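Local coordinates for dextranase (Pseudarthrobacter oxydans, PDB 6NZS), which hydrolyses internal alpha-1,6-glucosidic linkages of dextran, as an endo-acting dextranase of glycosyl hydrolase family 49, at residues 35-39 / 184-188; 102-108 / 150-154; 113-118 / 145-151; 178-182 / 434-439. All coordinates share one frame; numbering follows the deposited sequence.

Contact 1 (35-39 / 184-188)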
# COMPACT_ATOMS: atom_id res chain seq x y z
N SER A 35 -6.65 -17.41 11.38
CA SER A 35 -7.71 -18.34 11.74
C SER A 35 -8.39 -18.94 10.52
O SER A 35 -9.17 -19.89 10.68
CB SER A 35 -8.78 -17.61 12.54
OG SER A 35 -8.24 -17.08 13.73
N PHE A 36 -8.11 -18.44 9.33
CA PHE A 36 -8.96 -18.72 8.19
C PHE A 36 -8.30 -19.49 7.06
O PHE A 36 -9.03 -20.13 6.29
CB PHE A 36 -9.55 -17.41 7.65
CG PHE A 36 -10.23 -16.61 8.71
CD1 PHE A 36 -11.47 -17.01 9.18
CD2 PHE A 36 -9.62 -15.52 9.30
CE1 PHE A 36 -12.10 -16.32 10.19
CE2 PHE A 36 -10.26 -14.82 10.31
CZ PHE A 36 -11.49 -15.23 10.75
N TYR A 37 -6.97 -19.49 6.95
CA TYR A 37 -6.28 -20.13 5.84
C TYR A 37 -5.05 -20.88 6.34
O TYR A 37 -4.37 -20.42 7.26
CB TYR A 37 -5.81 -19.09 4.80
CG TYR A 37 -6.96 -18.26 4.33
CD1 TYR A 37 -7.84 -18.76 3.38
CD2 TYR A 37 -7.23 -17.01 4.88
CE1 TYR A 37 -8.93 -18.03 2.96
CE2 TYR A 37 -8.33 -16.27 4.47
CZ TYR A 37 -9.17 -16.79 3.50
OH TYR A 37 -10.28 -16.10 3.07
N ASP A 38 -4.78 -22.02 5.72
CA ASP A 38 -3.51 -22.73 5.86
C ASP A 38 -2.87 -22.84 4.50
O ASP A 38 -3.56 -23.03 3.49
CB ASP A 38 -3.72 -24.13 6.44
CG ASP A 38 -4.14 -24.11 7.89
OD1 ASP A 38 -3.52 -23.37 8.67
OD2 ASP A 38 -5.08 -24.86 8.25
N LEU A 39 -1.54 -22.74 4.46
CA LEU A 39 -0.81 -22.76 3.20
C LEU A 39 0.37 -23.73 3.27
O LEU A 39 1.09 -23.78 4.27
CB LEU A 39 -0.30 -21.35 2.87
CG LEU A 39 0.29 -21.11 1.48
CD1 LEU A 39 -0.05 -19.71 1.00
CD2 LEU A 39 1.78 -21.27 1.53
N ASN A 184 -12.26 -11.97 5.01
CA ASN A 184 -10.97 -12.37 5.56
C ASN A 184 -10.06 -12.56 4.36
O ASN A 184 -10.15 -13.57 3.65
CB ASN A 184 -11.15 -13.64 6.39
CG ASN A 184 -12.10 -13.44 7.54
OD1 ASN A 184 -11.79 -12.71 8.48
ND2 ASN A 184 -13.28 -14.05 7.45
N SER A 185 -9.22 -11.57 4.11
CA SER A 185 -8.39 -11.63 2.92
C SER A 185 -7.18 -12.53 3.14
O SER A 185 -6.78 -12.82 4.27
CB SER A 185 -7.99 -10.23 2.47
OG SER A 185 -7.23 -9.54 3.45
N MET A 186 -6.60 -12.98 2.03
CA MET A 186 -5.48 -13.91 2.05
C MET A 186 -4.50 -13.49 0.96
O MET A 186 -4.80 -13.68 -0.23
CB MET A 186 -5.93 -15.35 1.83
CG MET A 186 -4.77 -16.36 1.76
SD MET A 186 -3.78 -16.38 3.28
CE MET A 186 -2.46 -17.49 2.80
N MET A 187 -3.35 -12.95 1.35
CA MET A 187 -2.31 -12.55 0.43
C MET A 187 -1.19 -13.58 0.45
O MET A 187 -0.84 -14.11 1.51
CB MET A 187 -1.73 -11.20 0.85
CG MET A 187 -1.98 -10.10 -0.15
SD MET A 187 -3.73 -9.84 -0.46
CE MET A 187 -4.28 -9.45 1.21
N ILE A 188 -0.64 -13.86 -0.72
CA ILE A 188 0.56 -14.68 -0.85
C ILE A 188 1.67 -13.80 -1.40
O ILE A 188 1.50 -13.14 -2.44
CB ILE A 188 0.35 -15.90 -1.76
CG1 ILE A 188 -0.70 -16.84 -1.15
CG2 ILE A 188 1.68 -16.65 -1.98
CD1 ILE A 188 -1.08 -18.02 -2.04
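Tyr37 and Leu39 pack against Asn184, Met186 and Ile188 across the interior of the N-terminal Ig-like domain. This is face-to-face packing of two strands whose axes lie 9.3 Å apart and run almost parallel, too distant for backbone pairing; each strand finds its hydrogen-bonded neighbours on other strands, 37-43 on 51-58 and 96-102, and 176-192 on 84-92 and 144-150. Tyrosine suits the gap because it spans it. Its ring lies against the Met186 chain, with CB of Met186 over the face at 3.7 Å from the ring centroid in a CH-pi contact, while SD approaches obliquely in a Met-aromatic contact. At the end of the ring, Tyr37 OH donates to Asn184 O over 2.6 Å. The chain of Met186, bent at chi2 (60°), runs past the tyrosine in the reverse direction and delivers its CE to Leu39 CD1, which also touches Ile188 CD1 at 3.6 Å. Beside the tyrosine, the amide of Asn184 stacks on Phe36, the two planes 17° apart and the amide carbon CG over the middle of the ring; CB of Ser35 lies over the opposite face. Asn184 OD1 accepts from Thr84 OG1, and its ND2 bonds Gln153, so the amide's rotation is fixed. A buried phenol that is bonded to a main-chain carbonyl and an amide whose polar ends are both paired allow polar groups to sit in a mainly apolar interior.

Contact 2 (102-108 / 150-154)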
# COMPACT_ATOMS: atom_id res chain seq x y z
N LEU A 102 -9.10 -23.47 3.18
CA LEU A 102 -9.99 -22.64 3.98
C LEU A 102 -10.33 -23.40 5.26
O LEU A 102 -10.74 -24.57 5.19
CB LEU A 102 -11.25 -22.35 3.16
CG LEU A 102 -12.31 -21.41 3.73
CD1 LEU A 102 -11.73 -20.04 4.10
CD2 LEU A 102 -13.45 -21.25 2.73
N ARG A 103 -10.16 -22.75 6.41
CA ARG A 103 -10.26 -23.38 7.72
C ARG A 103 -11.65 -23.28 8.35
O ARG A 103 -11.86 -23.84 9.43
CB ARG A 103 -9.27 -22.74 8.70
CG ARG A 103 -7.80 -23.03 8.42
CD ARG A 103 -6.89 -22.43 9.49
NE ARG A 103 -7.22 -22.87 10.86
CZ ARG A 103 -6.75 -23.98 11.42
NH1 ARG A 103 -5.95 -24.80 10.75
NH2 ARG A 103 -7.11 -24.29 12.66
N THR A 104 -12.58 -22.57 7.72
CA THR A 104 -13.82 -22.16 8.38
C THR A 104 -14.88 -23.24 8.42
O THR A 104 -15.87 -23.08 9.14
CB THR A 104 -14.41 -20.98 7.62
OG1 THR A 104 -14.63 -21.40 6.26
CG2 THR A 104 -13.47 -19.78 7.64
N GLY A 105 -14.72 -24.33 7.67
CA GLY A 105 -15.79 -25.28 7.46
C GLY A 105 -16.61 -25.01 6.22
O GLY A 105 -17.42 -25.86 5.84
N GLN A 106 -16.44 -23.85 5.60
CA GLN A 106 -17.09 -23.59 4.33
C GLN A 106 -16.44 -24.41 3.23
O GLN A 106 -15.26 -24.79 3.32
CB GLN A 106 -16.97 -22.11 3.97
CG GLN A 106 -17.68 -21.18 4.95
CD GLN A 106 -17.23 -19.75 4.81
OE1 GLN A 106 -16.04 -19.47 4.91
NE2 GLN A 106 -18.17 -18.84 4.57
N THR A 107 -17.21 -24.71 2.19
CA THR A 107 -16.71 -25.53 1.10
C THR A 107 -16.89 -24.81 -0.23
O THR A 107 -17.65 -23.83 -0.35
CB THR A 107 -17.40 -26.89 1.06
OG1 THR A 107 -18.82 -26.70 0.99
CG2 THR A 107 -17.04 -27.70 2.30
N ILE A 108 -16.17 -25.31 -1.23
CA ILE A 108 -16.25 -24.80 -2.59
C ILE A 108 -16.51 -25.98 -3.52
O ILE A 108 -16.19 -27.12 -3.21
CB ILE A 108 -14.99 -24.03 -3.03
CG1 ILE A 108 -13.73 -24.86 -2.76
CG2 ILE A 108 -14.91 -22.69 -2.32
CD1 ILE A 108 -12.46 -24.23 -3.30
N PHE A 150 -11.61 -17.00 -1.90
CA PHE A 150 -12.60 -18.07 -1.89
C PHE A 150 -14.00 -17.45 -1.92
O PHE A 150 -14.32 -16.58 -1.11
CB PHE A 150 -12.46 -18.90 -0.61
CG PHE A 150 -11.30 -19.86 -0.62
CD1 PHE A 150 -10.00 -19.41 -0.41
CD2 PHE A 150 -11.51 -21.22 -0.78
CE1 PHE A 150 -8.93 -20.30 -0.40
CE2 PHE A 150 -10.45 -22.11 -0.77
CZ PHE A 150 -9.16 -21.65 -0.58
N GLU A 151 -14.82 -17.91 -2.87
CA GLU A 151 -16.17 -17.36 -3.02
C GLU A 151 -16.99 -17.29 -1.73
O GLU A 151 -17.62 -16.24 -1.50
CB GLU A 151 -16.92 -18.10 -4.14
CG GLU A 151 -18.13 -17.35 -4.65
CD GLU A 151 -18.81 -18.08 -5.79
OE1 GLU A 151 -18.14 -18.35 -6.81
OE2 GLU A 151 -20.01 -18.40 -5.66
N PRO A 152 -17.02 -18.31 -0.86
CA PRO A 152 -17.82 -18.19 0.37
C PRO A 152 -17.34 -17.11 1.33
O PRO A 152 -18.09 -16.75 2.25
CB PRO A 152 -17.71 -19.58 1.02
CG PRO A 152 -17.23 -20.48 -0.06
CD PRO A 152 -16.44 -19.66 -1.01
N GLN A 153 -16.12 -16.59 1.16
CA GLN A 153 -15.61 -15.51 2.00
C GLN A 153 -15.98 -14.12 1.50
O GLN A 153 -15.78 -13.14 2.22
CB GLN A 153 -14.08 -15.65 2.14
CG GLN A 153 -13.69 -16.68 3.18
CD GLN A 153 -14.03 -16.20 4.57
OE1 GLN A 153 -13.68 -15.08 4.95
NE2 GLN A 153 -14.74 -17.02 5.33
N LEU A 154 -16.52 -14.01 0.29
CA LEU A 154 -16.85 -12.70 -0.26
C LEU A 154 -17.99 -12.06 0.50
O LEU A 154 -18.96 -12.72 0.89
CB LEU A 154 -17.24 -12.82 -1.73
CG LEU A 154 -16.15 -13.34 -2.68
CD1 LEU A 154 -16.67 -13.39 -4.11
CD2 LEU A 154 -14.91 -12.45 -2.58
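Gln106 OE1 is gripped by two donors, one from each side of the contact. NE2 of Gln153 reaches it over 2.8 Å, nearly in its own amide plane and on a lone pair of the carbonyl, with an angle of 155° at the hydrogen; the two amides stand 79° apart. Thr104 OG1 donates to the same oxygen at 2.7 Å and itself accepts from Gln106 N, an ST turn. A hydroxyl can give and accept at once, and chi1 of 58° places this one between the backbone N and the carbonyl carbon, near both Gln106 N and OE1. A glutamine suits position 106 since its amide has both an acceptor and a donor: NE2 makes a weak bond to Pro152 O at 3.1 Å. Gln153 OE1, for its part, bonds Asn184 ND2. Beside this polar cluster is an apolar one. CG2 of Ile108 meets Pro152 CD at 3.6 Å, and CB of Leu102 lies over the face of the Phe150 ring, shifted toward the rim, in a CH-pi contact. Pro152 belongs to the short 3-10 turn 151-153, which links strands 144-150 and 154-159; the loop 102-108 leaves strand 96-102 on its way to strand 114-117. Tyr37 of strand 37-43 touches both Leu102 and Gln153, joining the two loops to the interior of the Ig-like domain.

Contact 3 (113-118 / 145-151)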
# COMPACT_ATOMS: atom_id res chain seq x y z
N GLN A 113 -14.20 -21.22 -7.95
CA GLN A 113 -14.63 -20.50 -6.76
C GLN A 113 -13.46 -19.99 -5.93
O GLN A 113 -13.66 -19.46 -4.84
CB GLN A 113 -15.58 -21.36 -5.92
CG GLN A 113 -16.95 -21.52 -6.56
CD GLN A 113 -18.01 -21.97 -5.58
OE1 GLN A 113 -17.72 -22.67 -4.62
NE2 GLN A 113 -19.25 -21.54 -5.81
N VAL A 114 -12.23 -20.13 -6.42
CA VAL A 114 -11.09 -19.43 -5.86
C VAL A 114 -10.54 -18.54 -6.96
O VAL A 114 -9.98 -19.03 -7.94
CB VAL A 114 -10.00 -20.39 -5.36
CG1 VAL A 114 -8.83 -19.59 -4.80
CG2 VAL A 114 -10.56 -21.32 -4.30
N GLN A 115 -10.69 -17.23 -6.79
CA GLN A 115 -10.20 -16.27 -7.76
C GLN A 115 -8.88 -15.67 -7.29
O GLN A 115 -8.69 -15.41 -6.10
CB GLN A 115 -11.23 -15.18 -8.01
CG GLN A 115 -12.43 -15.73 -8.79
CD GLN A 115 -12.05 -16.17 -10.20
OE1 GLN A 115 -11.38 -15.43 -10.92
NE2 GLN A 115 -12.46 -17.38 -10.59
N ILE A 116 -7.97 -15.46 -8.24
CA ILE A 116 -6.69 -14.81 -7.99
C ILE A 116 -6.80 -13.37 -8.47
O ILE A 116 -7.27 -13.11 -9.58
CB ILE A 116 -5.55 -15.53 -8.73
CG1 ILE A 116 -5.39 -16.95 -8.19
CG2 ILE A 116 -4.23 -14.75 -8.61
CD1 ILE A 116 -4.57 -17.86 -9.08
N ARG A 117 -6.37 -12.43 -7.63
CA ARG A 117 -6.25 -11.04 -8.06
C ARG A 117 -4.84 -10.58 -7.72
O ARG A 117 -4.38 -10.78 -6.59
CB ARG A 117 -7.28 -10.13 -7.38
CG ARG A 117 -8.72 -10.39 -7.82
CD ARG A 117 -9.60 -9.13 -7.56
NE ARG A 117 -10.97 -9.29 -8.07
CZ ARG A 117 -11.94 -8.36 -8.00
NH1 ARG A 117 -11.74 -7.16 -7.45
NH2 ARG A 117 -13.13 -8.65 -8.50
N PRO A 118 -4.11 -9.95 -8.66
CA PRO A 118 -4.49 -9.54 -10.03
C PRO A 118 -5.02 -10.68 -10.92
O PRO A 118 -4.42 -11.74 -11.01
CB PRO A 118 -3.18 -8.98 -10.59
CG PRO A 118 -2.46 -8.43 -9.40
CD PRO A 118 -2.78 -9.44 -8.29
N ARG A 145 3.04 -11.10 -5.73
CA ARG A 145 2.24 -10.79 -4.55
C ARG A 145 0.79 -10.72 -5.01
O ARG A 145 0.46 -9.93 -5.89
CB ARG A 145 2.68 -9.46 -3.94
CG ARG A 145 4.10 -9.51 -3.30
CD ARG A 145 4.97 -8.31 -3.68
NE ARG A 145 5.23 -8.23 -5.12
CZ ARG A 145 6.12 -8.97 -5.77
NH1 ARG A 145 6.86 -9.87 -5.13
NH2 ARG A 145 6.26 -8.83 -7.08
N PHE A 146 -0.07 -11.57 -4.44
CA PHE A 146 -1.42 -11.69 -4.97
C PHE A 146 -2.39 -12.13 -3.89
O PHE A 146 -2.00 -12.62 -2.83
CB PHE A 146 -1.46 -12.65 -6.18
CG PHE A 146 -1.00 -14.06 -5.89
CD1 PHE A 146 0.34 -14.37 -5.87
CD2 PHE A 146 -1.93 -15.07 -5.66
CE1 PHE A 146 0.75 -15.67 -5.60
CE2 PHE A 146 -1.54 -16.36 -5.39
CZ PHE A 146 -0.19 -16.67 -5.38
N SER A 147 -3.68 -11.96 -4.20
CA SER A 147 -4.78 -12.27 -3.30
C SER A 147 -5.48 -13.54 -3.76
O SER A 147 -5.72 -13.73 -4.97
CB SER A 147 -5.77 -11.10 -3.35
OG SER A 147 -6.96 -11.42 -2.64
N VAL A 148 -5.81 -14.41 -2.80
CA VAL A 148 -6.52 -15.66 -3.04
C VAL A 148 -7.92 -15.53 -2.43
O VAL A 148 -8.06 -15.29 -1.23
CB VAL A 148 -5.76 -16.85 -2.42
CG1 VAL A 148 -6.53 -18.14 -2.60
CG2 VAL A 148 -4.36 -16.95 -3.02
N GLU A 149 -8.95 -15.65 -3.27
CA GLU A 149 -10.30 -15.21 -2.91
C GLU A 149 -11.29 -16.37 -3.03
O GLU A 149 -11.77 -16.69 -4.13
CB GLU A 149 -10.70 -14.01 -3.77
CG GLU A 149 -9.56 -12.98 -3.82
CD GLU A 149 -9.97 -11.57 -4.21
OE1 GLU A 149 -11.13 -11.35 -4.65
OE2 GLU A 149 -9.12 -10.68 -4.06
N PHE A 150 -11.61 -17.00 -1.90
CA PHE A 150 -12.60 -18.07 -1.89
C PHE A 150 -14.00 -17.45 -1.92
O PHE A 150 -14.32 -16.58 -1.11
CB PHE A 150 -12.46 -18.90 -0.61
CG PHE A 150 -11.30 -19.86 -0.62
CD1 PHE A 150 -10.00 -19.41 -0.41
CD2 PHE A 150 -11.51 -21.22 -0.78
CE1 PHE A 150 -8.93 -20.30 -0.40
CE2 PHE A 150 -10.45 -22.11 -0.77
CZ PHE A 150 -9.16 -21.65 -0.58
N GLU A 151 -14.82 -17.91 -2.87
CA GLU A 151 -16.17 -17.36 -3.02
C GLU A 151 -16.99 -17.29 -1.73
O GLU A 151 -17.62 -16.24 -1.50
CB GLU A 151 -16.92 -18.10 -4.14
CG GLU A 151 -18.13 -17.35 -4.65
CD GLU A 151 -18.81 -18.08 -5.79
OE1 GLU A 151 -18.14 -18.35 -6.81
OE2 GLU A 151 -20.01 -18.40 -5.66
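Glu149 and Gln115 form a hydrogen-bonded pair at the middle of an antiparallel beta pairing, strand 114-117 beside strand 144-150, in the Ig-like domain. Backbone bonds run on both sides of it: Arg117 and Ser147 exchange two, and Glu151 N closes the far end on Gln113 O at 2.8 Å. The Glu149 side chain can be followed outward. CB lies 3.4 Å from Gln115 O, and CG, turned anti to the carbonyl carbon (chi1 -46°), stays beside the same oxygen. The chain then extends, and CD reaches the aliphatic part of Arg117, 4.0 Å from its CG. At the tip the oxygens divide their work. OE2 accepts from Ser147 OG over 2.7 Å with its anti lone pair and is also bonded to His435 NE2 of the beta-solenoid. OE1 faces Arg117 NE at 4.0 Å, a long salt bridge of charges alone, because the oxygen lies well out of the guanidinium plane. Arginine suits this place by its length, NH1 passing on to Ile434 O; its charge would probably favour an ionised Glu149. Serine, small and hydroxylic, fits beside the carboxylate, and its bond limits the rotation of that group. On the reverse face, Val114, Ile116, Phe146 and Val148 pack on strand 132-137, and Phe150 shares their side. Ile116 CG2 abuts Phe146 CD2, and Val114 uses both its methyls: CG2 sits over the Phe150 face, while CG1 presses on Val148 CG1 at a tight 3.5 Å.

Contact 4 (178-182 / 434-439)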
# COMPACT_ATOMS: atom_id res chain seq x y z
N ILE A 178 -20.71 -0.75 -2.93
CA ILE A 178 -19.42 -0.08 -3.07
C ILE A 178 -18.36 -1.02 -3.63
O ILE A 178 -17.65 -0.66 -4.58
CB ILE A 178 -18.98 0.55 -1.73
CG1 ILE A 178 -19.93 1.70 -1.33
CG2 ILE A 178 -17.53 1.02 -1.78
CD1 ILE A 178 -20.07 2.81 -2.37
N HIS A 179 -18.23 -2.22 -3.07
CA HIS A 179 -17.20 -3.13 -3.54
C HIS A 179 -17.42 -4.51 -2.92
O HIS A 179 -17.92 -4.61 -1.80
CB HIS A 179 -15.80 -2.61 -3.16
CG HIS A 179 -14.70 -3.26 -3.93
ND1 HIS A 179 -14.36 -2.87 -5.21
CD2 HIS A 179 -13.89 -4.30 -3.62
CE1 HIS A 179 -13.37 -3.63 -5.65
NE2 HIS A 179 -13.07 -4.51 -4.71
N THR A 180 -17.02 -5.55 -3.66
CA THR A 180 -17.11 -6.93 -3.20
C THR A 180 -15.71 -7.51 -3.05
O THR A 180 -14.89 -7.40 -3.97
CB THR A 180 -17.93 -7.75 -4.20
OG1 THR A 180 -19.27 -7.26 -4.21
CG2 THR A 180 -17.95 -9.22 -3.81
N GLU A 181 -15.42 -8.10 -1.90
CA GLU A 181 -14.07 -8.58 -1.62
C GLU A 181 -14.15 -9.62 -0.51
O GLU A 181 -15.19 -9.75 0.15
CB GLU A 181 -13.15 -7.42 -1.21
CG GLU A 181 -13.52 -6.89 0.18
CD GLU A 181 -12.81 -5.62 0.61
OE1 GLU A 181 -11.90 -5.15 -0.10
OE2 GLU A 181 -13.16 -5.09 1.68
N PRO A 182 -13.08 -10.39 -0.29
CA PRO A 182 -13.07 -11.31 0.86
C PRO A 182 -13.18 -10.55 2.17
O PRO A 182 -12.50 -9.54 2.37
CB PRO A 182 -11.70 -12.01 0.74
CG PRO A 182 -11.38 -11.92 -0.74
CD PRO A 182 -11.89 -10.58 -1.16
N ILE A 434 -6.42 -4.00 -6.89
CA ILE A 434 -7.23 -5.22 -6.90
C ILE A 434 -8.54 -5.03 -6.15
O ILE A 434 -9.52 -5.72 -6.45
CB ILE A 434 -6.44 -6.45 -6.40
CG1 ILE A 434 -5.85 -6.24 -5.01
CG2 ILE A 434 -5.37 -6.87 -7.42
CD1 ILE A 434 -5.38 -7.57 -4.36
N HIS A 435 -8.56 -4.14 -5.16
CA HIS A 435 -9.77 -3.82 -4.41
C HIS A 435 -9.68 -2.38 -3.98
O HIS A 435 -8.60 -1.80 -3.88
CB HIS A 435 -9.90 -4.71 -3.17
CG HIS A 435 -10.14 -6.14 -3.50
ND1 HIS A 435 -11.29 -6.56 -4.12
CD2 HIS A 435 -9.37 -7.25 -3.33
CE1 HIS A 435 -11.24 -7.87 -4.31
NE2 HIS A 435 -10.08 -8.31 -3.84
N ASN A 436 -10.85 -1.80 -3.68
CA ASN A 436 -10.90 -0.48 -3.08
C ASN A 436 -12.27 -0.32 -2.44
O ASN A 436 -13.25 -0.91 -2.89
CB ASN A 436 -10.68 0.63 -4.12
CG ASN A 436 -11.90 0.87 -4.99
OD1 ASN A 436 -12.69 1.78 -4.73
ND2 ASN A 436 -12.08 0.03 -6.01
N ARG A 437 -12.33 0.52 -1.40
CA ARG A 437 -13.59 0.82 -0.73
C ARG A 437 -13.84 2.32 -0.73
O ARG A 437 -14.38 2.88 0.23
CB ARG A 437 -13.63 0.25 0.69
CG ARG A 437 -13.79 -1.28 0.73
CD ARG A 437 -14.21 -1.78 2.12
NE ARG A 437 -13.28 -1.37 3.17
CZ ARG A 437 -12.15 -2.01 3.48
NH1 ARG A 437 -11.80 -3.11 2.83
NH2 ARG A 437 -11.38 -1.53 4.44
N MET A 438 -13.46 3.00 -1.81
CA MET A 438 -13.68 4.44 -1.91
C MET A 438 -15.16 4.70 -2.16
O MET A 438 -15.72 4.25 -3.16
CB MET A 438 -12.80 5.03 -3.01
CG MET A 438 -11.30 4.87 -2.71
SD MET A 438 -10.18 5.74 -3.85
CE MET A 438 -10.53 4.88 -5.37
N TYR A 439 -15.81 5.38 -1.22
CA TYR A 439 -17.26 5.27 -1.10
C TYR A 439 -18.04 6.57 -1.01
O TYR A 439 -19.27 6.51 -0.96
CB TYR A 439 -17.64 4.42 0.13
CG TYR A 439 -17.36 5.07 1.48
CD1 TYR A 439 -18.31 5.87 2.12
CD2 TYR A 439 -16.15 4.86 2.14
CE1 TYR A 439 -18.06 6.44 3.36
CE2 TYR A 439 -15.90 5.43 3.38
CZ TYR A 439 -16.85 6.21 3.98
OH TYR A 439 -16.60 6.77 5.21
O HOH W 1 -16.24 1.78 -4.99
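His179 and His435 join the N-terminal Ig-like domain to the beta-solenoid, where strand 176-192 passes residues 434-439, which follow on from strand 423-435. Their rings meet rim to rim with planes 88° apart, and His179 NE2 and His435 ND1 share a hydrogen bond of 2.8 Å lying in the plane of both rings. Histidine suits each position, since a ring with two nitrogens can link two partners: His179 ND1 continues to Met484 O and His435 NE2 to Glu149. One face of His179 is covered by the backbone of Asn436, and one face of His435 by Glu181 CB, 3.8 Å from the ring centroid. Ile178 and His179 both stand opposite Ala157, a classic beta bulge in strand 176-192. Across from it, Asn436 OD1 accepts from Met438 N in an Asx turn, while its ND2 bonds Met484 O, the carbonyl that His179 ND1 also uses. Glu181 carries the charged link. Its CG lies between the backbone N and the carbonyl carbon (chi1 70°), and from there the extended chain brings OE2 to Arg437 NH1 at 2.7 Å. The syn lone pair is used, with the oxygen tilted 22° from the guanidinium plane. Tyr155 OH also bonds OE2, Trp406 NE1 donates to OE1, and Arg437 NH2 pairs with Glu409, so these buried charges have several partners. Ile178 CD1 touches Tyr439 CB, and one water donates to both Ile178 O and Met438 O.

In the fold
Contacts 1, 2 and 3 all lie within the Ig-like domain, whereas contact 4, also buried, joins that domain to the solenoid. Contact 1 is interior packing, and contact 3 is buried backbone pairing; strand 144-150 of contact 3 also pairs with strand 176-192 of contact 1. Contact 2, partly buried, ties loops at the margin and relies on side-chain amides and apolar packing instead of strand pairing; it shares Phe150 and Glu151 with contact 3. Strand 176-192 serves contacts 1 and 4, mostly apolar in the first, and largely polar, with one salt bridge, in the second. Contacts 3 and 4 meet through Glu149 with His435 and Arg117 with Ile434, making one polar network at the domain junction.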